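Local coordinates for OR486 (Synthetic construct, PDB 4R80), which is a de novo designed beta-sheet protein made to adopt the cystatin fold, with no function assigned to it, at residues Val33-Gly37 with Asn38-Val42; Val59-Gly63 with Asn64-Val68. All coordinates share one frame; numbering follows the deposited sequence.

Contact 1. Residues Val33-Gly37 with Asn38-Val42; sequences VQKQG and NTIRV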
# COMPACT_ATOMS: atom_id res chain seq x y z
N VAL A 33 5.91 0.82 -5.91
CA VAL A 33 5.08 -0.34 -6.14
C VAL A 33 5.91 -1.41 -6.84
O VAL A 33 6.53 -1.14 -7.86
CB VAL A 33 3.85 0.01 -7.00
CG1 VAL A 33 3.00 -1.23 -7.24
CG2 VAL A 33 3.03 1.11 -6.33
N GLN A 34 5.91 -2.61 -6.28
CA GLN A 34 6.71 -3.70 -6.83
C GLN A 34 5.91 -4.99 -6.93
O GLN A 34 5.21 -5.37 -6.00
CB GLN A 34 7.96 -3.93 -5.98
CG GLN A 34 8.84 -5.06 -6.49
CD GLN A 34 9.56 -5.79 -5.38
OE1 GLN A 34 9.76 -5.25 -4.30
NE2 GLN A 34 9.94 -7.03 -5.64
N LYS A 35 6.03 -5.66 -8.07
CA LYS A 35 5.27 -6.87 -8.32
C LYS A 35 6.17 -8.10 -8.38
O LYS A 35 7.21 -8.08 -9.05
CB LYS A 35 4.47 -6.75 -9.62
CG LYS A 35 3.62 -7.96 -9.93
CD LYS A 35 2.82 -7.75 -11.21
CE LYS A 35 1.95 -8.95 -11.51
NZ LYS A 35 2.76 -10.14 -11.91
N GLN A 36 5.76 -9.15 -7.69
CA GLN A 36 6.48 -10.42 -7.69
C GLN A 36 5.47 -11.55 -7.81
O GLN A 36 4.91 -12.01 -6.82
CB GLN A 36 7.28 -10.57 -6.40
CG GLN A 36 8.12 -11.84 -6.33
CD GLN A 36 8.69 -12.09 -4.95
OE1 GLN A 36 8.35 -11.41 -3.99
NE2 GLN A 36 9.58 -13.08 -4.85
N GLY A 37 5.23 -12.00 -9.04
CA GLY A 37 4.25 -13.03 -9.31
C GLY A 37 2.84 -12.47 -9.18
O GLY A 37 2.49 -11.51 -9.86
N ASN A 38 2.04 -13.06 -8.30
CA ASN A 38 0.70 -12.55 -8.04
C ASN A 38 0.67 -11.70 -6.77
O ASN A 38 -0.39 -11.33 -6.27
CB ASN A 38 -0.32 -13.68 -7.95
CG ASN A 38 -0.54 -14.37 -9.29
OD1 ASN A 38 -0.45 -13.74 -10.34
ND2 ASN A 38 -0.84 -15.66 -9.24
N THR A 39 1.85 -11.41 -6.24
CA THR A 39 1.98 -10.60 -5.03
C THR A 39 2.57 -9.24 -5.36
O THR A 39 3.62 -9.15 -6.00
CB THR A 39 2.87 -11.30 -3.99
OG1 THR A 39 2.22 -12.49 -3.53
CG2 THR A 39 3.13 -10.38 -2.80
N ILE A 40 1.90 -8.17 -4.93
CA ILE A 40 2.40 -6.82 -5.15
C ILE A 40 2.67 -6.10 -3.83
O ILE A 40 1.82 -6.06 -2.94
CB ILE A 40 1.44 -6.00 -6.03
CG1 ILE A 40 1.07 -6.79 -7.29
CG2 ILE A 40 2.08 -4.68 -6.43
CD1 ILE A 40 0.35 -5.97 -8.34
N ARG A 41 3.86 -5.51 -3.73
CA ARG A 41 4.27 -4.81 -2.52
C ARG A 41 4.22 -3.30 -2.72
O ARG A 41 4.88 -2.76 -3.60
CB ARG A 41 5.68 -5.24 -2.10
CG ARG A 41 5.77 -6.68 -1.62
CD ARG A 41 7.19 -7.03 -1.19
NE ARG A 41 7.28 -8.37 -0.63
CZ ARG A 41 7.55 -9.46 -1.33
NH1 ARG A 41 7.75 -9.38 -2.64
NH2 ARG A 41 7.61 -10.64 -0.73
N VAL A 42 3.41 -2.64 -1.90
CA VAL A 42 3.24 -1.19 -2.00
C VAL A 42 3.80 -0.50 -0.76
O VAL A 42 3.38 -0.77 0.36
CB VAL A 42 1.76 -0.81 -2.17
CG1 VAL A 42 1.62 0.69 -2.34
CG2 VAL A 42 1.15 -1.55 -3.35
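Arg41 reaches diagonally over the hairpin to Gln36, passing beyond its direct cross-strand partner Gln34. With CG beside its own backbone N (chi1 -68°) and the chain extended from there to NE, the arginine carries its guanidinium toward the turn, where NH1 donates to Gln36 OE1 at 2.5 Å. This bond is short and nearly straight, and it lies in the plane of the guanidinium as well as in that of the amide carbonyl, although the two flat groups as a whole are turned 39° apart. Gln36 meets it with a fully stretched side chain. Gln34 rises on the other strand near the same guanidinium, but its NE2, itself a donor, stays 4.4 Å from Arg41 NH1 and offers the guanidinium no acceptor. Its main chain does the holding instead: Arg41 N donates to Gln34 O at 2.6 Å, and Gln34 N returns a bond to Arg41 O. With a leucine in place of the arginine, Gln36 OE1 would probably lose the donor that steadies it and the amide would be left to turn, while Glu58, a weak and long ion-pair partner of Arg41, would lose that charge.

Closer to the chain reversal, Gln36 and Thr39 are joined through their main chains at the ends of a type II' turn, with Gly37 and Asn38 at its corners. On the opposite face the contacts are between aliphatic groups: Ile40 CG2 packs against Val33 CG1 at 3.7 Å and its CG1 against Lys35 CG at 3.9 Å, and helix 4-22 covers these side chains. The Lys35 amine runs on to Gly37 O at the turn. The chemistry is thus divided by face, the glutamines and Arg41 keeping an amide-guanidinium surface on the side away from the helix while aliphatic groups, the Lys35 chain among them, pack beneath.

Contact 2. Residues Val59-Gly63 with Asn64-Val68; sequences VEKQG and NTFTV
Gln62 O is gripped twice by Thr65, once by the hydroxyl and once by the main chain. OG1 donates to it at 2.8 Å, in the carbonyl plane and on a lone pair, whereas Thr65 N, 3.2 Å from Gln62 O, approaches from above that plane. The hydroxyl gets there because OG1 sits between the backbone N and the carbonyl carbon of its residue (chi1 44°), the crowded position, which turns it back toward the preceding strand. Gln62 N closes the ring with a bond to Thr65 O. On the same face a water donates to Thr65 OG1 and also lies 2.6 Å from Thr67 OG1, linking the two threonines along strand 65-76; its bond to Glu60 O is weak.

On the other face, Phe66 meets Val59 and Lys61. Val59 CG1 touches Phe66 CB at 3.8 Å and comes to the ring's edge, the two side chains crossing at about a right angle. Lys61 runs obliquely past the ring, CB 3.7 Å from Phe66 CE2, so that its aliphatic part packs alongside the aromatic carbons. Beyond the ring its chain bends at the last torsion (chi4 60°) and NZ donates to Gly63 O at 2.8 Å, tying the lysine to the turn; Glu7 is a further, weak and distant ion-pair partner. Helix 4-22 covers Val59 and Phe66, and its Arg10 bonds to Asn64 O.

Paired bonds between Glu60 and Thr67, 2.7 Å from Glu60 N to Thr67 O, continue the ladder away from the turn. Reversing at Gly63 and Asn64 alone, this is a beta hairpin with a two-residue loop, one of the hairpins that make up the antiparallel sheet packed on a helix in the cystatin fold.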
# COMPACT_ATOMS: atom_id res chain seq x y z
N VAL A 59 -0.23 -6.78 -1.30
CA VAL A 59 -1.51 -7.04 -1.96
C VAL A 59 -1.40 -8.30 -2.81
O VAL A 59 -0.44 -8.48 -3.55
CB VAL A 59 -1.91 -5.86 -2.86
CG1 VAL A 59 -3.28 -6.11 -3.48
CG2 VAL A 59 -1.91 -4.56 -2.07
N GLU A 60 -2.39 -9.19 -2.67
CA GLU A 60 -2.39 -10.44 -3.42
C GLU A 60 -3.48 -10.50 -4.48
O GLU A 60 -4.64 -10.17 -4.22
CB GLU A 60 -2.52 -11.63 -2.46
CG GLU A 60 -2.48 -12.98 -3.15
CD GLU A 60 -1.14 -13.26 -3.83
OE1 GLU A 60 -0.11 -12.71 -3.40
OE2 GLU A 60 -1.12 -14.04 -4.81
N LYS A 61 -3.10 -10.93 -5.69
CA LYS A 61 -4.05 -11.15 -6.77
C LYS A 61 -4.52 -12.60 -6.81
O LYS A 61 -3.73 -13.50 -7.07
CB LYS A 61 -3.40 -10.79 -8.12
CG LYS A 61 -4.17 -11.28 -9.34
CD LYS A 61 -3.37 -11.06 -10.62
CE LYS A 61 -4.12 -11.58 -11.85
NZ LYS A 61 -5.43 -10.90 -12.04
N GLN A 62 -5.80 -12.80 -6.56
CA GLN A 62 -6.39 -14.14 -6.58
C GLN A 62 -7.49 -14.18 -7.63
O GLN A 62 -8.60 -13.71 -7.39
CB GLN A 62 -6.94 -14.53 -5.21
CG GLN A 62 -7.56 -15.92 -5.16
CD GLN A 62 -6.53 -17.03 -5.28
OE1 GLN A 62 -6.06 -17.58 -4.28
NE2 GLN A 62 -6.18 -17.39 -6.52
N GLY A 63 -7.18 -14.73 -8.80
CA GLY A 63 -8.09 -14.69 -9.93
C GLY A 63 -8.07 -13.29 -10.51
O GLY A 63 -7.21 -12.96 -11.33
N ASN A 64 -9.01 -12.45 -10.07
CA ASN A 64 -8.99 -11.04 -10.45
C ASN A 64 -9.37 -10.12 -9.29
O ASN A 64 -9.75 -8.97 -9.50
CB ASN A 64 -9.90 -10.77 -11.65
CG ASN A 64 -9.50 -9.52 -12.40
OD1 ASN A 64 -8.32 -9.18 -12.48
ND2 ASN A 64 -10.49 -8.80 -12.92
N THR A 65 -9.27 -10.64 -8.07
CA THR A 65 -9.49 -9.82 -6.89
C THR A 65 -8.15 -9.45 -6.26
O THR A 65 -7.24 -10.28 -6.19
CB THR A 65 -10.35 -10.54 -5.84
OG1 THR A 65 -9.91 -11.90 -5.70
CG2 THR A 65 -11.82 -10.53 -6.26
N PHE A 66 -8.03 -8.20 -5.83
CA PHE A 66 -6.81 -7.74 -5.17
C PHE A 66 -7.06 -7.51 -3.69
O PHE A 66 -7.74 -6.57 -3.29
CB PHE A 66 -6.29 -6.47 -5.84
CG PHE A 66 -5.66 -6.70 -7.17
CD1 PHE A 66 -6.42 -6.71 -8.33
CD2 PHE A 66 -4.29 -6.92 -7.28
CE1 PHE A 66 -5.84 -6.93 -9.56
CE2 PHE A 66 -3.70 -7.14 -8.51
CZ PHE A 66 -4.48 -7.14 -9.65
N THR A 67 -6.50 -8.40 -2.87
CA THR A 67 -6.76 -8.39 -1.43
C THR A 67 -5.48 -8.13 -0.64
O THR A 67 -4.44 -8.72 -0.91
CB THR A 67 -7.38 -9.72 -0.97
OG1 THR A 67 -8.48 -10.06 -1.82
CG2 THR A 67 -7.86 -9.62 0.47
N VAL A 68 -5.58 -7.24 0.34
CA VAL A 68 -4.48 -6.99 1.26
C VAL A 68 -4.27 -8.22 2.12
O VAL A 68 -5.23 -8.80 2.64
CB VAL A 68 -4.78 -5.78 2.17
CG1 VAL A 68 -3.71 -5.63 3.24
CG2 VAL A 68 -4.89 -4.51 1.33
O HOH W 1 -7.71 -11.59 -3.80

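Overall arrangement
Contacts 1 and 2 are the first and last hairpins of one four-stranded antiparallel sheet, their centres about 10 Å apart, and both turns lie at the same end of it. They meet where strands 39-48 and 51-62 run side by side. Ile40 O and Val59 N, 2.7 Å apart, form a probable main-chain hydrogen bond there, and on the face away from the helix the side chains of Thr39 and Glu60 probably form a hydrogen bond too, OG1 to OE1 2.4 Å. Helix 4-22 spans both contacts on the opposite face, where Ala11 touches Ile40 of contact 1 as well as Val59 of contact 2. No ligand or active site is involved; the two hairpins join as parts of the designed scaffold.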